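Nigritoxine (Vibrio nigripulchritudo, PDB 5M41) is a bacterial toxin that acts on crustaceans and insects, built on a new fold. Local coordinates at residues 22-27 with 246-251; 321-326 with 345-350; 428-431 with 435-438. All coordinates share one frame; numbering follows the deposited sequence.

Contact 1 (22-27 with 246-251)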
ATOM      1  N   HIS A  22      -5.545   1.354  27.525  1.00 42.01           N
ATOM      2  CA  HIS A  22      -5.811   0.183  28.397  1.00 41.30           C
ATOM      3  C   HIS A  22      -6.747  -0.824  27.789  1.00 38.90           C
ATOM      4  O   HIS A  22      -6.596  -2.012  28.025  1.00 38.93           O
ATOM      5  CB  HIS A  22      -6.384   0.601  29.741  1.00 41.15           C
ATOM      6  CG  HIS A  22      -5.535   1.594  30.483  1.00 43.94           C
ATOM      7  ND1 HIS A  22      -4.297   1.292  30.961  1.00 44.36           N
ATOM      8  CD2 HIS A  22      -5.783   2.915  30.828  1.00 45.18           C
ATOM      9  CE1 HIS A  22      -3.784   2.384  31.577  1.00 44.88           C
ATOM     10  NE2 HIS A  22      -4.696   3.370  31.498  1.00 47.83           N
ATOM     11  N   SER A  23      -7.742  -0.371  27.041  1.00 38.99           N
ATOM     12  CA  SER A  23      -8.631  -1.318  26.399  1.00 40.62           C
ATOM     13  C   SER A  23      -7.932  -2.176  25.337  1.00 38.49           C
ATOM     14  O   SER A  23      -8.266  -3.333  25.172  1.00 41.14           O
ATOM     15  CB  SER A  23      -9.887  -0.630  25.852  1.00 43.72           C
ATOM     16  OG  SER A  23      -9.556   0.279  24.829  1.00 47.28           O
ATOM     17  N   ALA A  24      -6.952  -1.619  24.632  1.00 38.84           N
ATOM     18  CA  ALA A  24      -6.206  -2.389  23.628  1.00 37.51           C
ATOM     19  C   ALA A  24      -5.397  -3.512  24.288  1.00 37.72           C
ATOM     20  O   ALA A  24      -5.328  -4.618  23.765  1.00 37.35           O
ATOM     21  CB  ALA A  24      -5.265  -1.482  22.841  1.00 39.97           C
ATOM     22  N   VAL A  25      -4.764  -3.217  25.421  1.00 35.88           N
ATOM     23  CA  VAL A  25      -4.052  -4.244  26.185  1.00 35.31           C
ATOM     24  C   VAL A  25      -5.043  -5.290  26.729  1.00 34.66           C
ATOM     25  O   VAL A  25      -4.905  -6.497  26.471  1.00 34.20           O
ATOM     26  CB  VAL A  25      -3.242  -3.586  27.332  1.00 36.70           C
ATOM     27  CG1 VAL A  25      -2.534  -4.639  28.155  1.00 36.55           C
ATOM     28  CG2 VAL A  25      -2.235  -2.585  26.764  1.00 36.28           C
ATOM     29  N   ALA A  26      -6.061  -4.807  27.442  1.00 32.90           N
ATOM     30  CA  ALA A  26      -7.062  -5.659  28.050  1.00 34.75           C
ATOM     31  C   ALA A  26      -7.777  -6.552  27.013  1.00 35.62           C
ATOM     32  O   ALA A  26      -7.995  -7.714  27.297  1.00 35.62           O
ATOM     33  CB  ALA A  26      -8.077  -4.820  28.804  1.00 35.23           C
ATOM     34  N   ASN A  27      -8.136  -5.995  25.840  1.00 35.45           N
ATOM     35  CA  ASN A  27      -8.724  -6.786  24.751  1.00 36.76           C
ATOM     36  C   ASN A  27      -7.846  -7.939  24.270  1.00 35.90           C
ATOM     37  O   ASN A  27      -8.356  -9.047  24.057  1.00 35.98           O
ATOM     38  CB  ASN A  27      -9.121  -5.927  23.547  1.00 36.65           C
ATOM     39  CG  ASN A  27     -10.296  -5.015  23.849  1.00 41.11           C
ATOM     40  OD1 ASN A  27     -11.052  -5.245  24.795  1.00 38.83           O
ATOM     41  ND2 ASN A  27     -10.443  -3.957  23.051  1.00 41.98           N
ATOM     42  N   ALA A 246       3.071   0.655  23.043  1.00 39.65           N
ATOM     43  CA  ALA A 246       3.251   0.300  21.625  1.00 38.81           C
ATOM     44  C   ALA A 246       2.442  -0.933  21.188  1.00 37.01           C
ATOM     45  O   ALA A 246       2.708  -1.509  20.132  1.00 37.28           O
ATOM     46  CB  ALA A 246       4.748   0.100  21.324  1.00 37.69           C
ATOM     47  N   ILE A 247       1.477  -1.341  22.007  1.00 35.93           N
ATOM     48  CA  ILE A 247       0.658  -2.547  21.746  1.00 35.96           C
ATOM     49  C   ILE A 247      -0.016  -2.582  20.359  1.00 34.99           C
ATOM     50  O   ILE A 247      -0.163  -3.643  19.774  1.00 35.30           O
ATOM     51  CB  ILE A 247      -0.382  -2.808  22.891  1.00 35.59           C
ATOM     52  CG1 ILE A 247      -1.132  -4.119  22.689  1.00 37.24           C
ATOM     53  CG2 ILE A 247      -1.464  -1.747  22.942  1.00 35.64           C
ATOM     54  CD1 ILE A 247      -0.305  -5.348  22.967  1.00 34.36           C
ATOM     55  N   GLN A 248      -0.426  -1.431  19.838  1.00 35.82           N
ATOM     56  CA  GLN A 248      -1.017  -1.384  18.490  1.00 35.91           C
ATOM     57  C   GLN A 248      -0.031  -0.836  17.438  1.00 36.81           C
ATOM     58  O   GLN A 248      -0.440  -0.406  16.371  1.00 36.58           O
ATOM     59  CB  GLN A 248      -2.321  -0.569  18.518  1.00 36.39           C
ATOM     60  CG  GLN A 248      -3.386  -1.238  19.383  1.00 36.36           C
ATOM     61  CD  GLN A 248      -4.748  -0.558  19.279  1.00 38.40           C
ATOM     62  OE1 GLN A 248      -4.844   0.644  19.392  1.00 40.02           O
ATOM     63  NE2 GLN A 248      -5.800  -1.347  19.089  1.00 37.09           N
ATOM     64  N   SER A 249       1.263  -0.839  17.743  1.00 36.40           N
ATOM     65  CA  SER A 249       2.244  -0.301  16.791  1.00 38.05           C
ATOM     66  C   SER A 249       2.592  -1.364  15.741  1.00 36.93           C
ATOM     67  O   SER A 249       2.347  -2.561  15.954  1.00 35.99           O
ATOM     68  CB  SER A 249       3.503   0.213  17.510  1.00 38.96           C
ATOM     69  OG  SER A 249       4.269  -0.879  17.956  1.00 41.73           O
ATOM     70  N   PRO A 250       3.127  -0.932  14.592  1.00 37.20           N
ATOM     71  CA  PRO A 250       3.334  -1.891  13.491  1.00 37.37           C
ATOM     72  C   PRO A 250       4.237  -3.097  13.825  1.00 38.62           C
ATOM     73  O   PRO A 250       3.952  -4.209  13.329  1.00 36.98           O
ATOM     74  CB  PRO A 250       3.957  -1.028  12.400  1.00 37.89           C
ATOM     75  CG  PRO A 250       3.354   0.333  12.650  1.00 38.23           C
ATOM     76  CD  PRO A 250       3.317   0.463  14.146  1.00 37.75           C
ATOM     77  N   PHE A 251       5.298  -2.903  14.638  1.00 37.36           N
ATOM     78  CA  PHE A 251       6.229  -4.008  14.923  1.00 38.31           C
ATOM     79  C   PHE A 251       6.164  -4.400  16.404  1.00 37.07           C
ATOM     80  O   PHE A 251       7.089  -4.970  16.911  1.00 35.23           O
ATOM     81  CB  PHE A 251       7.691  -3.685  14.470  1.00 38.75           C
ATOM     82  CG  PHE A 251       7.777  -3.048  13.078  1.00 40.61           C
ATOM     83  CD1 PHE A 251       7.530  -3.805  11.919  1.00 39.85           C
ATOM     84  CD2 PHE A 251       8.053  -1.689  12.936  1.00 40.31           C
ATOM     85  CE1 PHE A 251       7.595  -3.217  10.647  1.00 40.50           C
ATOM     86  CE2 PHE A 251       8.111  -1.104  11.669  1.00 42.29           C
ATOM     87  CZ  PHE A 251       7.888  -1.873  10.530  1.00 41.42           C
TER

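Contact 2 (321-326 with 345-350)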
ATOM      1  N   LYS A 321      -5.341  18.444  15.888  1.00 84.38           N
ATOM      2  CA  LYS A 321      -6.413  17.700  16.576  1.00 84.99           C
ATOM      3  C   LYS A 321      -7.431  17.039  15.636  1.00 82.55           C
ATOM      4  O   LYS A 321      -8.556  16.724  16.037  1.00 84.61           O
ATOM      5  CB  LYS A 321      -7.127  18.584  17.610  1.00 91.67           C
ATOM      6  CG  LYS A 321      -6.416  18.682  18.955  1.00 96.75           C
ATOM      7  CD  LYS A 321      -7.105  19.670  19.891  1.00104.26           C
ATOM      8  CE  LYS A 321      -6.856  21.113  19.455  1.00109.44           C
ATOM      9  NZ  LYS A 321      -7.862  22.078  19.980  1.00113.54           N
ATOM     10  N   GLU A 322      -7.028  16.831  14.387  1.00 80.74           N
ATOM     11  CA  GLU A 322      -7.782  15.977  13.474  1.00 81.37           C
ATOM     12  C   GLU A 322      -7.695  14.517  13.947  1.00 76.35           C
ATOM     13  O   GLU A 322      -8.608  13.719  13.726  1.00 77.24           O
ATOM     14  CB  GLU A 322      -7.229  16.116  12.056  1.00 84.04           C
ATOM     15  CG  GLU A 322      -7.450  17.496  11.443  1.00 94.90           C
ATOM     16  CD  GLU A 322      -6.886  17.619  10.033  1.00 97.08           C
ATOM     17  OE1 GLU A 322      -5.704  17.253   9.820  1.00 94.12           O
ATOM     18  OE2 GLU A 322      -7.625  18.093   9.138  1.00 99.72           O
ATOM     19  N   ILE A 323      -6.593  14.201  14.623  1.00 68.30           N
ATOM     20  CA  ILE A 323      -6.260  12.854  15.059  1.00 66.66           C
ATOM     21  C   ILE A 323      -5.803  12.921  16.517  1.00 62.37           C
ATOM     22  O   ILE A 323      -5.068  13.832  16.881  1.00 65.56           O
ATOM     23  CB  ILE A 323      -5.127  12.278  14.147  1.00 63.25           C
ATOM     24  CG1 ILE A 323      -5.615  12.090  12.706  1.00 63.99           C
ATOM     25  CG2 ILE A 323      -4.560  10.981  14.685  1.00 65.33           C
ATOM     26  CD1 ILE A 323      -6.789  11.145  12.541  1.00 63.19           C
ATOM     27  N   ASP A 324      -6.266  11.982  17.343  1.00 62.48           N
ATOM     28  CA  ASP A 324      -5.794  11.820  18.738  1.00 61.92           C
ATOM     29  C   ASP A 324      -4.641  10.813  18.850  1.00 57.89           C
ATOM     30  O   ASP A 324      -4.597   9.856  18.083  1.00 53.84           O
ATOM     31  CB  ASP A 324      -6.944  11.377  19.631  1.00 67.48           C
ATOM     32  CG  ASP A 324      -7.977  12.477  19.839  1.00 74.59           C
ATOM     33  OD1 ASP A 324      -7.701  13.647  19.477  1.00 75.15           O
ATOM     34  OD2 ASP A 324      -9.063  12.169  20.372  1.00 80.47           O
ATOM     35  N   PRO A 325      -3.699  11.034  19.797  1.00 57.42           N
ATOM     36  CA  PRO A 325      -2.535  10.162  19.942  1.00 54.44           C
ATOM     37  C   PRO A 325      -2.844   8.669  19.880  1.00 51.13           C
ATOM     38  O   PRO A 325      -2.082   7.927  19.261  1.00 48.89           O
ATOM     39  CB  PRO A 325      -1.998  10.533  21.317  1.00 57.11           C
ATOM     40  CG  PRO A 325      -2.315  11.997  21.439  1.00 61.64           C
ATOM     41  CD  PRO A 325      -3.572  12.241  20.643  1.00 60.83           C
ATOM     42  N   LEU A 326      -3.951   8.242  20.489  1.00 49.44           N
ATOM     43  CA  LEU A 326      -4.278   6.813  20.571  1.00 47.46           C
ATOM     44  C   LEU A 326      -5.173   6.259  19.455  1.00 45.54           C
ATOM     45  O   LEU A 326      -5.398   5.056  19.398  1.00 43.95           O
ATOM     46  CB  LEU A 326      -4.868   6.472  21.950  1.00 48.37           C
ATOM     47  CG  LEU A 326      -3.980   6.734  23.173  1.00 50.52           C
ATOM     48  CD1 LEU A 326      -4.756   6.527  24.474  1.00 52.08           C
ATOM     49  CD2 LEU A 326      -2.739   5.855  23.158  1.00 46.91           C
ATOM     50  N   LEU A 345      -3.390  10.104   5.208  1.00 41.74           N
ATOM     51  CA  LEU A 345      -3.779   9.470   6.466  1.00 42.24           C
ATOM     52  C   LEU A 345      -5.249   9.132   6.406  1.00 45.08           C
ATOM     53  O   LEU A 345      -6.038   9.900   5.826  1.00 42.14           O
ATOM     54  CB  LEU A 345      -3.598  10.431   7.647  1.00 43.41           C
ATOM     55  CG  LEU A 345      -2.181  10.923   7.880  1.00 45.76           C
ATOM     56  CD1 LEU A 345      -2.198  12.046   8.905  1.00 48.46           C
ATOM     57  CD2 LEU A 345      -1.287   9.771   8.333  1.00 44.80           C
ATOM     58  N   SER A 346      -5.608   7.991   7.003  1.00 42.01           N
ATOM     59  CA  SER A 346      -6.991   7.618   7.197  1.00 43.60           C
ATOM     60  C   SER A 346      -7.134   7.234   8.650  1.00 46.14           C
ATOM     61  O   SER A 346      -6.217   6.676   9.241  1.00 46.89           O
ATOM     62  CB  SER A 346      -7.381   6.416   6.342  1.00 42.91           C
ATOM     63  OG  SER A 346      -7.312   6.676   4.950  1.00 43.06           O
ATOM     64  N   LYS A 347      -8.289   7.529   9.216  1.00 47.62           N
ATOM     65  CA  LYS A 347      -8.628   7.091  10.545  1.00 49.54           C
ATOM     66  C   LYS A 347      -9.469   5.833  10.366  1.00 48.62           C
ATOM     67  O   LYS A 347     -10.178   5.693   9.369  1.00 46.24           O
ATOM     68  CB  LYS A 347      -9.434   8.181  11.254  1.00 56.26           C
ATOM     69  CG  LYS A 347      -9.352   8.107  12.771  1.00 64.38           C
ATOM     70  CD  LYS A 347     -10.359   9.025  13.461  1.00 72.86           C
ATOM     71  CE  LYS A 347     -10.197  10.486  13.052  1.00 74.45           C
ATOM     72  NZ  LYS A 347     -11.111  11.364  13.837  1.00 82.42           N
ATOM     73  N   VAL A 348      -9.376   4.914  11.320  1.00 47.18           N
ATOM     74  CA  VAL A 348     -10.100   3.661  11.238  1.00 49.38           C
ATOM     75  C   VAL A 348     -11.578   3.931  11.453  1.00 53.31           C
ATOM     76  O   VAL A 348     -11.939   4.794  12.259  1.00 56.60           O
ATOM     77  CB  VAL A 348      -9.533   2.582  12.228  1.00 51.42           C
ATOM     78  CG1 VAL A 348      -9.827   2.923  13.686  1.00 52.24           C
ATOM     79  CG2 VAL A 348     -10.059   1.207  11.876  1.00 50.16           C
ATOM     80  N   SER A 349     -12.432   3.254  10.695  1.00 52.25           N
ATOM     81  CA  SER A 349     -13.838   3.363  10.966  1.00 59.47           C
ATOM     82  C   SER A 349     -14.172   2.638  12.269  1.00 63.55           C
ATOM     83  O   SER A 349     -13.873   1.465  12.414  1.00 63.06           O
ATOM     84  CB  SER A 349     -14.674   2.798   9.833  1.00 58.32           C
ATOM     85  OG  SER A 349     -16.010   2.728  10.297  1.00 61.47           O
ATOM     86  N   LYS A 350     -14.782   3.351  13.210  1.00 73.33           N
ATOM     87  CA  LYS A 350     -15.307   2.746  14.440  1.00 79.96           C
ATOM     88  C   LYS A 350     -16.355   1.654  14.170  1.00 80.40           C
ATOM     89  O   LYS A 350     -16.522   0.737  14.977  1.00 84.04           O
ATOM     90  CB  LYS A 350     -15.822   3.837  15.395  1.00 87.75           C
ATOM     91  CG  LYS A 350     -14.711   4.392  16.290  1.00 93.24           C
ATOM     92  CD  LYS A 350     -14.480   5.891  16.119  1.00 97.68           C
ATOM     93  CE  LYS A 350     -13.067   6.270  16.564  1.00 98.45           C
ATOM     94  NZ  LYS A 350     -12.669   7.663  16.196  1.00 97.65           N
TER

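Contact 3 (428-431 with 435-438)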
ATOM      1  N   TYR A 428      -8.066  -6.959  12.642  1.00 38.39           N
ATOM      2  CA  TYR A 428      -9.213  -6.487  13.404  1.00 40.79           C
ATOM      3  C   TYR A 428     -10.113  -7.666  13.722  1.00 43.98           C
ATOM      4  O   TYR A 428      -9.984  -8.738  13.129  1.00 42.97           O
ATOM      5  CB  TYR A 428     -10.011  -5.423  12.637  1.00 41.01           C
ATOM      6  CG  TYR A 428     -10.860  -5.955  11.499  1.00 42.69           C
ATOM      7  CD1 TYR A 428     -12.246  -6.088  11.640  1.00 45.82           C
ATOM      8  CD2 TYR A 428     -10.277  -6.312  10.273  1.00 40.96           C
ATOM      9  CE1 TYR A 428     -13.041  -6.551  10.587  1.00 48.33           C
ATOM     10  CE2 TYR A 428     -11.049  -6.798   9.228  1.00 44.03           C
ATOM     11  CZ  TYR A 428     -12.425  -6.914   9.386  1.00 47.78           C
ATOM     12  OH  TYR A 428     -13.180  -7.380   8.333  1.00 52.37           O
ATOM     13  N   ARG A 429     -10.992  -7.467  14.687  1.00 47.03           N
ATOM     14  CA  ARG A 429     -11.942  -8.482  15.066  1.00 54.48           C
ATOM     15  C   ARG A 429     -13.319  -7.982  14.663  1.00 59.64           C
ATOM     16  O   ARG A 429     -13.767  -6.935  15.128  1.00 60.08           O
ATOM     17  CB  ARG A 429     -11.862  -8.747  16.576  1.00 56.32           C
ATOM     18  CG  ARG A 429     -12.928  -9.702  17.112  1.00 63.17           C
ATOM     19  CD  ARG A 429     -12.877  -9.794  18.636  1.00 66.97           C
ATOM     20  NE  ARG A 429     -11.492  -9.692  19.071  1.00 67.84           N
ATOM     21  CZ  ARG A 429     -10.659 -10.726  19.205  1.00 70.06           C
ATOM     22  NH1 ARG A 429     -11.069 -11.978  18.987  1.00 72.48           N
ATOM     23  NH2 ARG A 429      -9.408 -10.500  19.577  1.00 68.27           N
ATOM     24  N   ASN A 430     -13.971  -8.720  13.772  1.00 65.31           N
ATOM     25  CA  ASN A 430     -15.313  -8.352  13.324  1.00 73.62           C
ATOM     26  C   ASN A 430     -16.368  -8.622  14.397  1.00 80.59           C
ATOM     27  O   ASN A 430     -16.058  -9.058  15.519  1.00 76.45           O
ATOM     28  CB  ASN A 430     -15.668  -9.037  11.996  1.00 73.99           C
ATOM     29  CG  ASN A 430     -15.756 -10.552  12.113  1.00 75.52           C
ATOM     30  OD1 ASN A 430     -16.089 -11.093  13.171  1.00 72.94           O
ATOM     31  ND2 ASN A 430     -15.470 -11.247  11.011  1.00 74.42           N
ATOM     32  N   HIS A 431     -17.619  -8.366  14.045  1.00 93.39           N
ATOM     33  CA  HIS A 431     -18.708  -8.422  15.012  1.00102.79           C
ATOM     34  C   HIS A 431     -18.899  -9.797  15.620  1.00103.61           C
ATOM     35  O   HIS A 431     -19.323  -9.910  16.771  1.00108.70           O
ATOM     36  CB  HIS A 431     -19.987  -7.857  14.388  1.00110.62           C
ATOM     37  CG  HIS A 431     -19.763  -6.567  13.605  1.00117.77           C
ATOM     38  ND1 HIS A 431     -19.317  -5.428  14.183  1.00117.87           N
ATOM     39  CD2 HIS A 431     -19.930  -6.274  12.246  1.00119.20           C
ATOM     40  CE1 HIS A 431     -19.212  -4.458  13.250  1.00116.63           C
ATOM     41  NE2 HIS A 431     -19.588  -4.977  12.066  1.00118.77           N
ATOM     42  N   VAL A 435     -10.885 -12.846  13.820  1.00 51.46           N
ATOM     43  CA  VAL A 435      -9.752 -11.957  13.615  1.00 47.09           C
ATOM     44  C   VAL A 435      -9.319 -12.051  12.143  1.00 48.16           C
ATOM     45  O   VAL A 435      -9.061 -13.148  11.644  1.00 48.63           O
ATOM     46  CB  VAL A 435      -8.574 -12.296  14.563  1.00 45.10           C
ATOM     47  CG1 VAL A 435      -7.397 -11.381  14.278  1.00 42.82           C
ATOM     48  CG2 VAL A 435      -8.996 -12.147  16.034  1.00 44.31           C
ATOM     49  N   ARG A 436      -9.273 -10.915  11.441  1.00 46.65           N
ATOM     50  CA  ARG A 436      -8.910 -10.861  10.022  0.50 47.75           C
ATOM     51  C   ARG A 436      -7.926  -9.720   9.767  1.00 44.01           C
ATOM     52  O   ARG A 436      -7.976  -8.710  10.457  1.00 41.94           O
ATOM     53  CB  ARG A 436     -10.156 -10.607   9.153  0.50 51.54           C
ATOM     54  CG  ARG A 436     -11.325 -11.552   9.379  0.50 55.86           C
ATOM     55  CD  ARG A 436     -12.394 -11.371   8.312  0.50 60.00           C
ATOM     56  NE  ARG A 436     -13.023 -12.641   7.951  0.50 64.43           N
ATOM     57  CZ  ARG A 436     -13.896 -12.788   6.964  0.50 67.38           C
ATOM     58  NH1 ARG A 436     -14.256 -11.742   6.232  0.50 69.49           N
ATOM     59  NH2 ARG A 436     -14.414 -13.981   6.709  0.50 71.22           N
ATOM     60  N   PRO A 437      -7.067  -9.850   8.747  1.00 43.64           N
ATOM     61  CA  PRO A 437      -6.268  -8.688   8.401  1.00 42.67           C
ATOM     62  C   PRO A 437      -7.121  -7.484   7.942  1.00 43.01           C
ATOM     63  O   PRO A 437      -8.159  -7.657   7.306  1.00 43.82           O
ATOM     64  CB  PRO A 437      -5.365  -9.195   7.265  1.00 44.04           C
ATOM     65  CG  PRO A 437      -6.039 -10.432   6.765  1.00 47.99           C
ATOM     66  CD  PRO A 437      -6.653 -11.045   7.986  1.00 45.71           C
ATOM     67  N   ILE A 438      -6.691  -6.279   8.284  1.00 38.75           N
ATOM     68  CA  ILE A 438      -7.362  -5.081   7.788  1.00 38.97           C
ATOM     69  C   ILE A 438      -7.044  -4.884   6.298  1.00 40.54           C
ATOM     70  O   ILE A 438      -5.887  -4.939   5.899  1.00 39.27           O
ATOM     71  CB  ILE A 438      -7.028  -3.799   8.597  1.00 36.48           C
ATOM     72  CG1 ILE A 438      -7.012  -4.111  10.113  1.00 35.25           C
ATOM     73  CG2 ILE A 438      -8.069  -2.708   8.265  1.00 37.70           C
ATOM     74  CD1 ILE A 438      -6.881  -2.889  11.019  1.00 35.48           C
TER

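Contact 1 (22-27 with 246-251)
Ala24 and Val25, on helix 22-30, receive the side chain of Ile247 through purely apolar contacts. The branch that does the touching is CG2 of Ile247, which a chi1 of -175° leaves between the backbone N and the carbonyl carbon, from where it reaches the helix. That methyl lies 3.8 Å from Ala24 CB and 4.0 Å from Val25 CG2, so one carbon spans two consecutive residues of the helix. The Val25 and Ile247 side chains meet at a slant.

Gln248, extended beyond CG, lays its amide end alongside Ala24, with CD 3.7 Å from Ala24 CB and NE2 at 3.8 Å, a van der Waals contact only.

Ile247 and Gln248 are the two central residues of a type I beta turn from Ala246 to Ser249, in the link between helices 240-245 and 253-264, and the turn presents both side chains to the N-terminal helix.

The turn is held by its own polar bonds. The carbonyl O of Ala246 takes the backbone N of Ser249 at 2.9 Å and, in the carbonyl plane on a lone pair, Ser249 OG at 2.8 Å. Leu254 and Phe258 of helix 253-264 also pack on Ile247, while Val355 touches Gln248.

Contact 2 (321-326 with 345-350)
Ile323 and Lys347 make the apolar half of this contact, their side chains lying alongside each other and running opposite ways. The delta methyl of Ile323 does the touching: CD1 comes within 3.5 Å of Lys347 CE and 4.0 Å of Lys347 CG. The aliphatic part of the lysine thus serves as a hydrophobic surface for a buried isoleucine, whose other neighbours include Ala317 of helix 302-319 and Ile329 of strand 328-336.

The polar half belongs to the end of the same lysine. Its chain leaves the strand with CG anti to the backbone N (chi1 -156°) and then bends at chi3 (-58°), a kink that turns the ammonium toward the loop. There NZ gives a weak hydrogen bond to the carbonyl O of Glu322, 3.4 Å away. The carboxylate of Asp324 is farther off, with OD2 6.9 Å from Lys347 NZ, where it could exert at most a modest electrostatic pull.

Backbone bonds hold each side in place, Ile323 pairing with Ala317 and Lys347 with Ile287. Lys321, with positive phi (56°), closes helix 302-319 in a Schellman motif, and the loop that follows leads into the antiparallel hairpin of strands 328-336 and 340-348. The arrangement is that of a C-capped helix whose exit loop packs on the second strand of the hairpin it enters.

Contact 3 (428-431 with 435-438)
Tyr428 and Arg436 form an antiparallel hydrogen-bonded pair, its bonds from Tyr428 N to Arg436 O and from Arg436 N to Tyr428 O both 2.8 Å long and close to straight at hydrogen (162° and 166°), and Arg429 and Val435, their CA atoms 4.4 Å apart, form the adjoining non-hydrogen-bonded pair. Tyr428 O also receives a CA-H...O contact from Val435 CA at 3.3 Å.

On the Tyr428 and Arg436 face the two side chains run side by side, with the guanidinium, in the modelled conformer, almost perpendicular to the phenol ring. Placing CG between backbone N and carbonyl carbon (chi1 75°) swings the tyrosine ring over the neighbouring strand, where CE2 touches Arg436 CB at 3.9 Å. Pro437 O, which is hydrogen-bonded to the Tyr275 OH, lies in the ring plane at its edge, 3.6 Å from Tyr428 CE2, and Tyr428 CD2 packs on Ile438 CG1 at 3.9 Å. On the other face Val435 CG2 sits over the Arg429 guanidinium, 3.6 Å from NH1.

Asn430 turns its OD1 to the backbone N atoms of Glu432 and Glu434, tying down the hairpin connection. Polar bonding between the two strands is thus carried by the backbone, while Arg429 offers the flat of its guanidinium to Val435 and Arg436 its CB to the tyrosine ring.

From the N terminus, helix 22-30 meets its partner more than two hundred residues later: contact 1 closes that long loop by bringing the link between helices 240-245 and 253-264 against it. Contact 2 opens only afterwards and closes a short excursion, joining the exit of helix 302-319 to strand 340-348. Contact 3, later still, closes the tight turn of the hairpin of strands 427-429 and 435-437. The three therefore stand in series, with none nested or crossed. Strand 354-357 connects two of them, since its Gln354 touches Asn27 of contact 1 and bonds through its backbone to Arg429 of contact 3. Centres of contacts 1 and 2 lie about 15 Å apart, those of contacts 2 and 3 about 18 Å.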